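Local coordinates for manganese-binding protein (Chlamydia trachomatis, PDB 6NSI), which binds Fe(2+), Mn(2+) and Ni(2+), with a preference for Fe(2+), and delivers them to the membrane permease of an ABC metal importer, at residues L154-E159 and T276-L281; N161-T166 and V215-A220; G167-S172 and E198-E203; V223-L228 and K249-K254. All coordinates share one frame; numbering follows the deposited sequence.

From the N terminus, the chain first meets these contacts at the end of helix 129-154. Contact 1 begins there and, by joining the following turn to the end of helix 266-280, closes the widest loop, within which the other three are nested. Contact 2 sets strand 164-165 against helix 208-221, and contact 3 nests inside its loop, tying the two connections that leave strands 164-165 and 194-195 together at the iron site. Contact 4 opens only after contact 2 has closed and pairs strands 225-226 and 251-252. None of the loops cross. Backbone bonding between V165 and F227 joins contact 2 to contact 4, while E280 connects contact 1 with the 249-254 segment.

Contact 1 of 4, residues L154-E159 and T276-L281; sequences LSTIPE and TITEEL
I157 meets L281 in the closest apolar approach of the two segments, its CG2 branch lying 3.6 Å from L281 CB. The other branch ends with CD1 4.1 Å from I277 CG2. CG1 of I157 stands anti to the carbonyl carbon, beside the backbone N (chi1 -63°), while CG2 is anti to that N and faces L281. L154 approaches the same surface obliquely through one methyl, with CD2 4.0 Å from I277 CG2 and only 3.1 Å from T278 OG1, a hydroxyl whose proton goes to V274 O one turn back in its own helix. The arrangement joins a type I beta turn from L154 to I157 to the C-terminal end of helix 266-280, packing the loop after the long helix 129-154 there, away from the metal; F174 and Y178 of helix 172-178 touch L154 as well. Beyond this buried seam the fit is looser. T156 is partly exposed and touches through OG1, 3.7 Å from T278 CG2, while the hydroxyl bonds to S153 O and T284 N. P158 CD, also partly exposed, rests 3.6 Å from L281 O, an oxygen hydrogen-bonded to N161 ND2.

Contact 2 of 4, residues N161-T166 and V215-A220; sequences NRYLVT and VEYISA. With NA (sodium ion), chain C.
Y217 brings its hydroxyl to the edge of the Y163 ring, nearly in that ring's plane, with OH 3.3 Å from Y163 CD1. The two side chains cross obliquely, and the hydroxyl also lies 3.6 Å from Y163 CB. Farther back on the Y217 ring, CE1 takes V165 CG2 at 3.7 Å in an oblique approach; the valine and tyrosine side chains slide past each other in opposite directions. A more distant apolar contact joins V165 CG2 to I218 CG1 at 4.2 Å, spanning two neighbouring residues of the helix.

The next shell shows what holds the tyrosines. CG of Y217 is anti to its backbone N (chi1 178°), starting the side chain toward the strand, and its OH is hydrogen-bonded to S192 O. Y163 has a cation-pi partner in R193, whose NE also bonds to R162 O. V165 also touches I195, V214 and L237. Here helix 208-221 lies against strand 164-165 as part of a beta-alpha-beta unit, in which it connects strands 194-195 and 225-226.

At the end of that helix, S219 O binds a sodium ion at 2.3 Å and D222 supplies another ligand. A water 2.5 Å from the sodium is also hydrogen-bonded to A220 O. The chemistry is thus divided. No hydrogen bond crosses between strand and helix: a phenol oxygen held by S192 O lies at a tyrosine edge, and V165 adds apolar packing. The carbonyl-rich helix end, whose dipole would tend to attract a cation, offers oxygen to the metal.

Contact 3 of 4, residues G167-S172 and E198-E203; sequences GHNAFS and EGLSPE. With FE (Fe (III) ion), chain B.
N169 N donates to G199 O at 3.0 Å in a nearly straight bond (165° at the hydrogen), with the donor 51° out of the carbonyl plane. The same oxygen lies 3.2 Å from H168 CB, and near the plane of the imidazole at its edge; with H168 CG between the backbone N and carbonyl carbon (chi1 78°), CG too stands beside it. L200 O approaches H168 CD2 to 3.3 Å. A170 CB sits 3.5 Å above one ring face, offset toward the rim, and P202 CG lies more distantly over the other. The ring's NE2 binds Fe(III) at 2.2 Å, and E229 OE1 takes the hydrogen bond of ND1, a second-shell link that would fix the ring's rotation. H36, H102 and D260 complete the set of protein ligands.

N169 runs side by side with L200, ND2 lying 3.5 Å from L200 CD2. N169 OD1 receives S172 OG at 2.6 Å on an in-plane lone pair, and ND2 bonds to E95. A weak E198 N to G167 O bond (3.4 Å) closes the other end. The metal-binding loop 167-172 thus leads from strand 164-165 into helix 172-178, with F171 at the N-cap position, braced by the connection from strand 194-195 to helix 208-221.

Contact 4 of 4, residues V223-L228 and K249-K254; sequences VEVVFL and KIRLAK
V223 meets I250 through its carbonyl oxygen, which lies 3.8 Å from the isoleucine CD1. The next carbonyl, E224 O, receives R251 N at 3.0 Å and a hydrogen bond from a water that also bonds weakly to R251 NH1. E224 OE1 stays 4.1 Å from R251 NH1, too far for a salt bridge, with carboxylate and guanidinium planes 65° apart. V225 then sets CB over the centre of one guanidinium face, 3.8 Å above it. Its CG2, anti to the backbone N, turns instead to A253 CB. V226 continues the parallel pairing: its N donates to R251 O, and its O accepts A253 N at 2.8 Å. On the opposite sheet face from V225, V226 CG2 packs on L252 CD2, 3.9 Å away. F227 presents CD2 to A253 CB at 3.5 Å. L228 touches L252 through CD1 atoms, and a water bridges L228 N to A253 O. The short parallel strands 225-226 and 251-252 form a beta-alpha-beta unit through helix 235-242, and F227 is backbone-bonded to V165 on the other side. R251 NH2 forms a salt bridge with E280, so that the arginine would be steadied by charge at its tip while V225 lies against its flat face.

Contact 1 of 4, residues L154-E159 and T276-L281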
loop_
_atom_site.group_PDB
_atom_site.type_symbol
_atom_site.label_atom_id
_atom_site.label_comp_id
_atom_site.label_asym_id
_atom_site.label_seq_id
_atom_site.Cartn_x
_atom_site.Cartn_y
_atom_site.Cartn_z
ATOM N N LEU A 154 -1.476 9.900 -13.936
ATOM C CA LEU A 154 -1.391 8.548 -14.462
ATOM C C LEU A 154 -2.208 8.391 -15.732
ATOM O O LEU A 154 -1.907 7.513 -16.545
ATOM C CB LEU A 154 -1.813 7.557 -13.378
ATOM C CG LEU A 154 -0.799 7.516 -12.209
ATOM C CD1 LEU A 154 -1.363 6.873 -10.930
ATOM C CD2 LEU A 154 0.467 6.809 -12.629
ATOM N N SER A 155 -3.194 9.265 -15.949
ATOM C CA SER A 155 -3.977 9.228 -17.178
ATOM C C SER A 155 -3.187 9.660 -18.401
ATOM O O SER A 155 -3.642 9.419 -19.523
ATOM C CB SER A 155 -5.208 10.115 -17.038
ATOM O OG SER A 155 -6.219 9.378 -16.385
ATOM N N THR A 156 -2.025 10.290 -18.217
ATOM C CA THR A 156 -1.203 10.710 -19.347
ATOM C C THR A 156 -0.321 9.579 -19.882
ATOM O O THR A 156 0.266 9.716 -20.963
ATOM C CB THR A 156 -0.330 11.918 -18.946
ATOM O OG1 THR A 156 0.682 11.500 -18.023
ATOM C CG2 THR A 156 -1.176 13.035 -18.285
ATOM N N ILE A 157 -0.196 8.482 -19.145
ATOM C CA ILE A 157 0.499 7.298 -19.640
ATOM C C ILE A 157 -0.219 6.804 -20.888
ATOM O O ILE A 157 -1.411 6.477 -20.804
ATOM C CB ILE A 157 0.536 6.191 -18.575
ATOM C CG1 ILE A 157 1.315 6.664 -17.354
ATOM C CG2 ILE A 157 1.095 4.864 -19.184
ATOM C CD1 ILE A 157 1.239 5.681 -16.187
ATOM N N PRO A 158 0.445 6.729 -22.048
ATOM C CA PRO A 158 -0.200 6.140 -23.228
ATOM C C PRO A 158 -0.799 4.783 -22.895
ATOM O O PRO A 158 -0.175 3.961 -22.221
ATOM C CB PRO A 158 0.946 6.016 -24.240
ATOM C CG PRO A 158 1.958 7.019 -23.794
ATOM C CD PRO A 158 1.858 7.081 -22.299
ATOM N N GLU A 159 -2.024 4.557 -23.369
ATOM C CA GLU A 159 -2.725 3.311 -23.076
ATOM C C GLU A 159 -1.900 2.080 -23.464
ATOM O O GLU A 159 -1.966 1.049 -22.786
ATOM C CB GLU A 159 -4.073 3.293 -23.786
ATOM C CG GLU A 159 -4.902 2.045 -23.524
ATOM C CD GLU A 159 -6.187 2.007 -24.344
ATOM O OE1 GLU A 159 -6.161 2.401 -25.546
ATOM O OE2 GLU A 159 -7.222 1.577 -23.779
ATOM N N THR A 276 7.267 8.317 -10.407
ATOM C CA THR A 276 8.086 7.265 -10.997
ATOM C C THR A 276 7.309 6.473 -12.050
ATOM O O THR A 276 7.767 6.314 -13.186
ATOM C CB THR A 276 8.614 6.356 -9.883
ATOM O OG1 THR A 276 9.388 7.156 -8.977
ATOM C CG2 THR A 276 9.511 5.211 -10.448
ATOM N N ILE A 277 6.112 6.001 -11.706
ATOM C CA ILE A 277 5.364 5.187 -12.663
ATOM C C ILE A 277 4.955 6.021 -13.878
ATOM O O ILE A 277 5.085 5.573 -15.025
ATOM C CB ILE A 277 4.161 4.537 -11.955
ATOM C CG1 ILE A 277 4.687 3.506 -10.943
ATOM C CG2 ILE A 277 3.153 3.911 -12.977
ATOM C CD1 ILE A 277 3.617 2.821 -10.163
ATOM N N THR A 278 4.482 7.251 -13.655
ATOM C CA THR A 278 4.055 8.095 -14.776
ATOM C C THR A 278 5.213 8.372 -15.731
ATOM O O THR A 278 5.082 8.206 -16.951
ATOM C CB THR A 278 3.459 9.414 -14.258
ATOM O OG1 THR A 278 2.369 9.136 -13.374
ATOM C CG2 THR A 278 2.926 10.278 -15.413
ATOM N N GLU A 279 6.371 8.773 -15.192
ATOM C CA GLU A 279 7.481 9.146 -16.068
ATOM C C GLU A 279 8.019 7.944 -16.833
ATOM O O GLU A 279 8.307 8.038 -18.035
ATOM C CB GLU A 279 8.606 9.795 -15.255
ATOM C CG GLU A 279 8.405 11.277 -14.991
ATOM C CD GLU A 279 9.485 11.860 -14.093
ATOM O OE1 GLU A 279 10.448 11.130 -13.750
ATOM O OE2 GLU A 279 9.360 13.048 -13.724
ATOM N N GLU A 280 8.171 6.802 -16.157
ATOM C CA GLU A 280 8.813 5.664 -16.811
ATOM C C GLU A 280 7.910 5.021 -17.851
ATOM O O GLU A 280 8.416 4.473 -18.840
ATOM C CB GLU A 280 9.247 4.627 -15.775
ATOM C CG GLU A 280 10.337 5.135 -14.822
ATOM C CD GLU A 280 11.744 5.020 -15.393
ATOM O OE1 GLU A 280 12.710 5.073 -14.599
ATOM O OE2 GLU A 280 11.887 4.879 -16.637
ATOM N N LEU A 281 6.587 5.067 -17.656
ATOM C CA LEU A 281 5.633 4.529 -18.630
ATOM C C LEU A 281 5.233 5.543 -19.713
ATOM O O LEU A 281 4.369 5.246 -20.551
ATOM C CB LEU A 281 4.392 3.991 -17.912
ATOM C CG LEU A 281 4.758 2.765 -17.034
ATOM C CD1 LEU A 281 3.521 2.167 -16.413
ATOM C CD2 LEU A 281 5.469 1.729 -17.852
#

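Contact 2 of 4, residues N161-T166 and V215-A220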
loop_
_atom_site.group_PDB
_atom_site.type_symbol
_atom_site.label_atom_id
_atom_site.label_comp_id
_atom_site.label_asym_id
_atom_site.label_seq_id
_atom_site.Cartn_x
_atom_site.Cartn_y
_atom_site.Cartn_z
ATOM N N ASN A 161 1.061 1.601 -22.960
ATOM C CA ASN A 161 2.105 1.390 -21.962
ATOM C C ASN A 161 1.568 1.083 -20.566
ATOM O O ASN A 161 2.373 0.939 -19.636
ATOM C CB ASN A 161 3.004 2.619 -21.853
ATOM C CG ASN A 161 3.883 2.836 -23.064
ATOM O OD1 ASN A 161 4.070 1.950 -23.906
ATOM N ND2 ASN A 161 4.462 4.031 -23.139
ATOM N N ARG A 162 0.242 0.975 -20.395
ATOM C CA ARG A 162 -0.383 0.843 -19.071
ATOM C C ARG A 162 -0.319 -0.613 -18.612
ATOM O O ARG A 162 -1.320 -1.327 -18.518
ATOM C CB ARG A 162 -1.815 1.358 -19.108
ATOM C CG ARG A 162 -1.892 2.881 -19.104
ATOM C CD ARG A 162 -3.328 3.374 -19.416
ATOM N NE ARG A 162 -3.306 4.771 -19.873
ATOM C CZ ARG A 162 -4.392 5.495 -20.137
ATOM N NH1 ARG A 162 -5.599 4.958 -20.004
ATOM N NH2 ARG A 162 -4.273 6.760 -20.537
ATOM N N TYR A 163 0.904 -1.052 -18.334
ATOM C CA TYR A 163 1.188 -2.436 -17.960
ATOM C C TYR A 163 2.305 -2.337 -16.938
ATOM O O TYR A 163 3.415 -1.899 -17.281
ATOM C CB TYR A 163 1.598 -3.280 -19.178
ATOM C CG TYR A 163 0.464 -3.439 -20.168
ATOM C CD1 TYR A 163 -0.498 -4.422 -19.988
ATOM C CD2 TYR A 163 0.333 -2.574 -21.253
ATOM C CE1 TYR A 163 -1.565 -4.561 -20.872
ATOM C CE2 TYR A 163 -0.728 -2.697 -22.150
ATOM C CZ TYR A 163 -1.668 -3.693 -21.951
ATOM O OH TYR A 163 -2.713 -3.825 -22.823
ATOM N N LEU A 164 1.989 -2.678 -15.687
ATOM C CA LEU A 164 2.830 -2.381 -14.530
ATOM C C LEU A 164 3.480 -3.663 -14.011
ATOM O O LEU A 164 2.815 -4.499 -13.384
ATOM C CB LEU A 164 2.007 -1.700 -13.434
ATOM C CG LEU A 164 2.759 -1.375 -12.137
ATOM C CD1 LEU A 164 3.958 -0.455 -12.403
ATOM C CD2 LEU A 164 1.783 -0.766 -11.149
ATOM N N VAL A 165 4.782 -3.801 -14.250
ATOM C CA VAL A 165 5.534 -4.984 -13.832
ATOM C C VAL A 165 6.340 -4.610 -12.592
ATOM O O VAL A 165 7.232 -3.759 -12.659
ATOM C CB VAL A 165 6.452 -5.499 -14.956
ATOM C CG1 VAL A 165 7.224 -6.745 -14.480
ATOM C CG2 VAL A 165 5.647 -5.814 -16.229
ATOM N N THR A 166 6.040 -5.239 -11.461
ATOM C CA THR A 166 6.703 -4.920 -10.203
ATOM C C THR A 166 7.281 -6.173 -9.553
ATOM O O THR A 166 7.145 -7.287 -10.062
ATOM C CB THR A 166 5.744 -4.250 -9.219
ATOM O OG1 THR A 166 4.748 -5.211 -8.824
ATOM C CG2 THR A 166 5.086 -3.029 -9.871
ATOM N N VAL A 215 8.248 -12.915 -18.108
ATOM C CA VAL A 215 8.960 -12.694 -19.372
ATOM C C VAL A 215 7.990 -12.716 -20.556
ATOM O O VAL A 215 8.043 -11.855 -21.449
ATOM C CB VAL A 215 10.088 -13.737 -19.527
ATOM C CG1 VAL A 215 10.602 -13.803 -20.975
ATOM C CG2 VAL A 215 11.230 -13.417 -18.563
ATOM N N GLU A 216 7.081 -13.692 -20.583
ATOM C CA GLU A 216 6.123 -13.755 -21.686
ATOM C C GLU A 216 5.156 -12.573 -21.649
ATOM O O GLU A 216 4.774 -12.033 -22.701
ATOM C CB GLU A 216 5.372 -15.084 -21.644
ATOM C CG GLU A 216 6.266 -16.308 -21.903
ATOM C CD GLU A 216 5.468 -17.584 -22.162
ATOM O OE1 GLU A 216 4.430 -17.807 -21.505
ATOM O OE2 GLU A 216 5.885 -18.377 -23.017
ATOM N N TYR A 217 4.744 -12.161 -20.448
ATOM C CA TYR A 217 3.915 -10.963 -20.317
ATOM C C TYR A 217 4.637 -9.736 -20.854
ATOM O O TYR A 217 4.035 -8.915 -21.557
ATOM C CB TYR A 217 3.537 -10.765 -18.852
ATOM C CG TYR A 217 2.717 -9.536 -18.494
ATOM C CD1 TYR A 217 3.332 -8.300 -18.292
ATOM C CD2 TYR A 217 1.347 -9.630 -18.267
ATOM C CE1 TYR A 217 2.589 -7.168 -17.897
ATOM C CE2 TYR A 217 0.589 -8.499 -17.880
ATOM C CZ TYR A 217 1.224 -7.279 -17.701
ATOM O OH TYR A 217 0.507 -6.146 -17.299
ATOM N N ILE A 218 5.920 -9.582 -20.516
ATOM C CA ILE A 218 6.687 -8.427 -20.991
ATOM C C ILE A 218 6.727 -8.410 -22.518
ATOM O O ILE A 218 6.518 -7.370 -23.153
ATOM C CB ILE A 218 8.104 -8.449 -20.380
ATOM C CG1 ILE A 218 8.095 -7.902 -18.959
ATOM C CG2 ILE A 218 9.110 -7.692 -21.254
ATOM C CD1 ILE A 218 9.389 -8.220 -18.226
ATOM N N SER A 219 6.956 -9.564 -23.132
ATOM C CA SER A 219 7.043 -9.593 -24.584
ATOM C C SER A 219 5.662 -9.495 -25.237
ATOM O O SER A 219 5.530 -8.880 -26.302
ATOM C CB SER A 219 7.802 -10.848 -25.034
ATOM O OG SER A 219 6.930 -11.944 -25.168
ATOM N N ALA A 220 4.621 -10.042 -24.606
ATOM C CA ALA A 220 3.283 -9.934 -25.179
ATOM C C ALA A 220 2.799 -8.492 -25.166
ATOM O O ALA A 220 2.181 -8.036 -26.131
ATOM C CB ALA A 220 2.297 -10.829 -24.423
HETATM NA NA NA C . 6.278 -8.123 -28.345
HETATM O O HOH W 1 3.796 -7.858 -28.652
#

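Contact 3 of 4, residues G167-S172 and E198-E203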
loop_
_atom_site.group_PDB
_atom_site.type_symbol
_atom_site.label_atom_id
_atom_site.label_comp_id
_atom_site.label_asym_id
_atom_site.label_seq_id
_atom_site.Cartn_x
_atom_site.Cartn_y
_atom_site.Cartn_z
ATOM N N GLY A 167 7.939 -5.956 -8.403
ATOM C CA GLY A 167 8.602 -7.048 -7.709
ATOM C C GLY A 167 7.627 -8.056 -7.125
ATOM O O GLY A 167 7.774 -9.267 -7.342
ATOM N N HIS A 168 6.653 -7.581 -6.328
ATOM C CA HIS A 168 5.543 -8.424 -5.895
ATOM C C HIS A 168 4.232 -7.696 -6.150
ATOM O O HIS A 168 4.210 -6.565 -6.643
ATOM C CB HIS A 168 5.686 -8.895 -4.429
ATOM C CG HIS A 168 5.327 -7.889 -3.367
ATOM N ND1 HIS A 168 6.025 -6.710 -3.175
ATOM C CD2 HIS A 168 4.425 -7.959 -2.352
ATOM C CE1 HIS A 168 5.530 -6.073 -2.125
ATOM N NE2 HIS A 168 4.563 -6.808 -1.609
ATOM N N ASN A 169 3.142 -8.390 -5.829
ATOM C CA ASN A 169 1.779 -7.952 -6.135
ATOM C C ASN A 169 1.280 -7.015 -5.031
ATOM O O ASN A 169 0.431 -7.352 -4.210
ATOM C CB ASN A 169 0.868 -9.165 -6.310
ATOM C CG ASN A 169 -0.519 -8.785 -6.763
ATOM O OD1 ASN A 169 -0.742 -7.661 -7.228
ATOM N ND2 ASN A 169 -1.474 -9.707 -6.611
ATOM N N ALA A 170 1.835 -5.805 -5.036
ATOM C CA ALA A 170 1.462 -4.765 -4.090
ATOM C C ALA A 170 0.682 -3.626 -4.732
ATOM O O ALA A 170 0.218 -2.737 -4.011
ATOM C CB ALA A 170 2.712 -4.186 -3.406
ATOM N N PHE A 171 0.516 -3.629 -6.056
ATOM C CA PHE A 171 -0.103 -2.505 -6.750
ATOM C C PHE A 171 -1.379 -2.899 -7.497
ATOM O O PHE A 171 -1.778 -2.223 -8.455
ATOM C CB PHE A 171 0.913 -1.856 -7.689
ATOM C CG PHE A 171 2.139 -1.326 -6.966
ATOM C CD1 PHE A 171 3.270 -2.121 -6.810
ATOM C CD2 PHE A 171 2.145 -0.042 -6.431
ATOM C CE1 PHE A 171 4.396 -1.639 -6.143
ATOM C CE2 PHE A 171 3.268 0.452 -5.758
ATOM C CZ PHE A 171 4.396 -0.342 -5.622
ATOM N N SER A 172 -2.052 -3.970 -7.064
ATOM C CA SER A 172 -3.299 -4.334 -7.734
ATOM C C SER A 172 -4.378 -3.266 -7.550
ATOM O O SER A 172 -5.101 -2.938 -8.501
ATOM C CB SER A 172 -3.795 -5.698 -7.244
ATOM O OG SER A 172 -3.055 -6.742 -7.858
ATOM N N GLU A 198 6.587 -12.422 -7.850
ATOM C CA GLU A 198 6.180 -12.755 -6.492
ATOM C C GLU A 198 4.715 -12.379 -6.278
ATOM O O GLU A 198 4.219 -11.410 -6.859
ATOM C CB GLU A 198 7.076 -12.015 -5.496
ATOM C CG GLU A 198 6.773 -12.286 -4.012
ATOM C CD GLU A 198 7.041 -13.725 -3.622
ATOM O OE1 GLU A 198 6.152 -14.580 -3.869
ATOM O OE2 GLU A 198 8.145 -13.983 -3.077
ATOM N N GLY A 199 4.022 -13.146 -5.425
ATOM C CA GLY A 199 2.618 -12.914 -5.134
ATOM C C GLY A 199 2.386 -11.813 -4.117
ATOM O O GLY A 199 3.129 -10.827 -4.051
ATOM N N LEU A 200 1.385 -11.942 -3.248
ATOM C CA LEU A 200 1.045 -10.878 -2.248
ATOM C C LEU A 200 2.076 -10.695 -1.110
ATOM O O LEU A 200 2.150 -9.613 -0.577
ATOM C CB LEU A 200 -0.334 -11.195 -1.656
ATOM C CG LEU A 200 -1.535 -11.067 -2.588
ATOM C CD1 LEU A 200 -2.802 -11.535 -1.916
ATOM C CD2 LEU A 200 -1.717 -9.660 -3.099
ATOM N N SER A 201 2.879 -11.713 -0.831
ATOM C CA SER A 201 3.814 -11.941 0.256
ATOM C C SER A 201 5.209 -12.205 -0.301
ATOM O O SER A 201 5.358 -13.009 -1.232
ATOM C CB SER A 201 3.360 -13.113 1.129
ATOM O OG SER A 201 2.140 -12.816 1.787
ATOM N N PRO A 202 6.092 -11.451 0.121
ATOM C CA PRO A 202 7.469 -11.752 -0.311
ATOM C C PRO A 202 7.986 -13.092 0.180
ATOM O O PRO A 202 9.001 -13.569 -0.348
ATOM C CB PRO A 202 8.288 -10.598 0.283
ATOM C CG PRO A 202 7.305 -9.522 0.573
ATOM C CD PRO A 202 6.010 -10.203 0.892
ATOM N N GLU A 203 7.326 -13.720 1.159
ATOM C CA GLU A 203 7.866 -14.940 1.755
ATOM C C GLU A 203 7.737 -16.166 0.852
ATOM O O GLU A 203 8.463 -17.148 1.061
ATOM C CB GLU A 203 7.183 -15.212 3.101
ATOM C CG GLU A 203 8.083 -15.892 4.129
ATOM C CD GLU A 203 7.518 -15.820 5.552
ATOM O OE1 GLU A 203 6.346 -15.403 5.716
ATOM O OE2 GLU A 203 8.246 -16.180 6.508
HETATM FE FE FE B . 3.321 -6.412 0.223
#

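Contact 4 of 4, residues V223-L228 and K249-K254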
loop_
_atom_site.group_PDB
_atom_site.type_symbol
_atom_site.label_atom_id
_atom_site.label_comp_id
_atom_site.label_asym_id
_atom_site.label_seq_id
_atom_site.Cartn_x
_atom_site.Cartn_y
_atom_site.Cartn_z
ATOM N N VAL A 223 6.342 -4.446 -22.836
ATOM C CA VAL A 223 6.741 -3.647 -21.691
ATOM C C VAL A 223 8.218 -3.288 -21.835
ATOM O O VAL A 223 9.054 -4.158 -22.102
ATOM C CB VAL A 223 6.476 -4.435 -20.392
ATOM C CG1 VAL A 223 6.999 -3.692 -19.204
ATOM C CG2 VAL A 223 4.992 -4.739 -20.214
ATOM N N GLU A 224 8.559 -2.008 -21.643
ATOM C CA GLU A 224 9.942 -1.586 -21.806
ATOM C C GLU A 224 10.676 -1.390 -20.489
ATOM O O GLU A 224 11.913 -1.345 -20.486
ATOM C CB GLU A 224 10.016 -0.277 -22.605
ATOM C CG GLU A 224 9.374 -0.342 -23.969
ATOM C CD GLU A 224 9.150 1.050 -24.542
ATOM O OE1 GLU A 224 10.073 1.892 -24.448
ATOM O OE2 GLU A 224 8.042 1.317 -25.045
ATOM N N VAL A 225 9.949 -1.284 -19.377
ATOM C CA VAL A 225 10.551 -1.013 -18.084
ATOM C C VAL A 225 9.812 -1.809 -17.012
ATOM O O VAL A 225 8.599 -2.037 -17.096
ATOM C CB VAL A 225 10.542 0.513 -17.795
ATOM C CG1 VAL A 225 9.155 1.069 -18.016
ATOM C CG2 VAL A 225 11.066 0.814 -16.394
ATOM N N VAL A 226 10.568 -2.251 -16.003
ATOM C CA VAL A 226 10.033 -2.957 -14.848
ATOM C C VAL A 226 10.494 -2.214 -13.596
ATOM O O VAL A 226 11.496 -1.502 -13.610
ATOM C CB VAL A 226 10.493 -4.429 -14.834
ATOM C CG1 VAL A 226 10.126 -5.112 -16.155
ATOM C CG2 VAL A 226 12.006 -4.505 -14.623
ATOM N N PHE A 227 9.772 -2.404 -12.495
ATOM C CA PHE A 227 9.967 -1.582 -11.304
ATOM C C PHE A 227 10.449 -2.420 -10.121
ATOM O O PHE A 227 9.693 -3.234 -9.582
ATOM C CB PHE A 227 8.674 -0.855 -10.938
ATOM C CG PHE A 227 8.209 0.123 -11.987
ATOM C CD1 PHE A 227 7.439 -0.311 -13.073
ATOM C CD2 PHE A 227 8.537 1.475 -11.891
ATOM C CE1 PHE A 227 6.986 0.597 -14.039
ATOM C CE2 PHE A 227 8.084 2.403 -12.874
ATOM C CZ PHE A 227 7.321 1.957 -13.935
ATOM N N LEU A 228 11.672 -2.153 -9.676
ATOM C CA LEU A 228 12.174 -2.657 -8.402
ATOM C C LEU A 228 11.446 -1.993 -7.248
ATOM O O LEU A 228 10.962 -0.869 -7.371
ATOM C CB LEU A 228 13.669 -2.360 -8.267
ATOM C CG LEU A 228 14.525 -2.952 -9.384
ATOM C CD1 LEU A 228 15.904 -2.302 -9.382
ATOM C CD2 LEU A 228 14.646 -4.432 -9.154
ATOM N N LYS A 249 14.259 -4.343 -26.140
ATOM C CA LYS A 249 14.667 -3.406 -25.100
ATOM C C LYS A 249 13.838 -3.588 -23.828
ATOM O O LYS A 249 12.604 -3.671 -23.878
ATOM C CB LYS A 249 14.558 -1.972 -25.621
ATOM C CG LYS A 249 15.691 -1.624 -26.577
ATOM C CD LYS A 249 15.572 -0.214 -27.109
ATOM C CE LYS A 249 15.786 -0.208 -28.608
ATOM N NZ LYS A 249 17.055 0.472 -29.013
ATOM N N ILE A 250 14.533 -3.649 -22.686
ATOM C CA ILE A 250 13.932 -3.809 -21.361
ATOM C C ILE A 250 14.925 -3.301 -20.317
ATOM O O ILE A 250 16.114 -3.647 -20.342
ATOM C CB ILE A 250 13.539 -5.276 -21.090
ATOM C CG1 ILE A 250 12.934 -5.412 -19.703
ATOM C CG2 ILE A 250 14.751 -6.194 -21.177
ATOM C CD1 ILE A 250 11.727 -4.543 -19.485
ATOM N N ARG A 251 14.454 -2.471 -19.397
ATOM C CA ARG A 251 15.325 -1.851 -18.415
ATOM C C ARG A 251 14.628 -1.845 -17.064
ATOM O O ARG A 251 13.417 -2.064 -16.964
ATOM C CB ARG A 251 15.682 -0.425 -18.821
ATOM C CG ARG A 251 14.442 0.455 -18.903
ATOM C CD ARG A 251 14.692 1.763 -19.622
ATOM N NE ARG A 251 13.708 2.752 -19.196
ATOM C CZ ARG A 251 12.579 3.022 -19.846
ATOM N NH1 ARG A 251 12.276 2.384 -20.984
ATOM N NH2 ARG A 251 11.751 3.937 -19.353
ATOM N N LEU A 252 15.411 -1.588 -16.021
ATOM C CA LEU A 252 14.894 -1.338 -14.682
ATOM C C LEU A 252 14.563 0.142 -14.547
ATOM O O LEU A 252 15.281 0.995 -15.075
ATOM C CB LEU A 252 15.920 -1.732 -13.611
ATOM C CG LEU A 252 16.578 -3.117 -13.609
ATOM C CD1 LEU A 252 17.806 -3.109 -12.693
ATOM C CD2 LEU A 252 15.593 -4.212 -13.173
ATOM N N ALA A 253 13.477 0.445 -13.837
ATOM C CA ALA A 253 13.148 1.839 -13.586
ATOM C C ALA A 253 14.271 2.497 -12.796
ATOM O O ALA A 253 15.009 1.834 -12.062
ATOM C CB ALA A 253 11.821 1.954 -12.836
ATOM N N LYS A 254 14.413 3.813 -12.970
ATOM C CA LYS A 254 15.509 4.523 -12.320
ATOM C C LYS A 254 15.377 4.463 -10.801
ATOM O O LYS A 254 16.283 3.991 -10.105
ATOM C CB LYS A 254 15.555 5.972 -12.805
ATOM C CG LYS A 254 16.392 6.201 -14.060
ATOM C CD LYS A 254 17.895 6.061 -13.775
ATOM C CE LYS A 254 18.590 5.262 -14.870
ATOM N NZ LYS A 254 19.661 4.391 -14.323
HETATM O O HOH W 2 13.751 -0.283 -22.307
HETATM O O HOH W 3 13.349 0.164 -10.346
#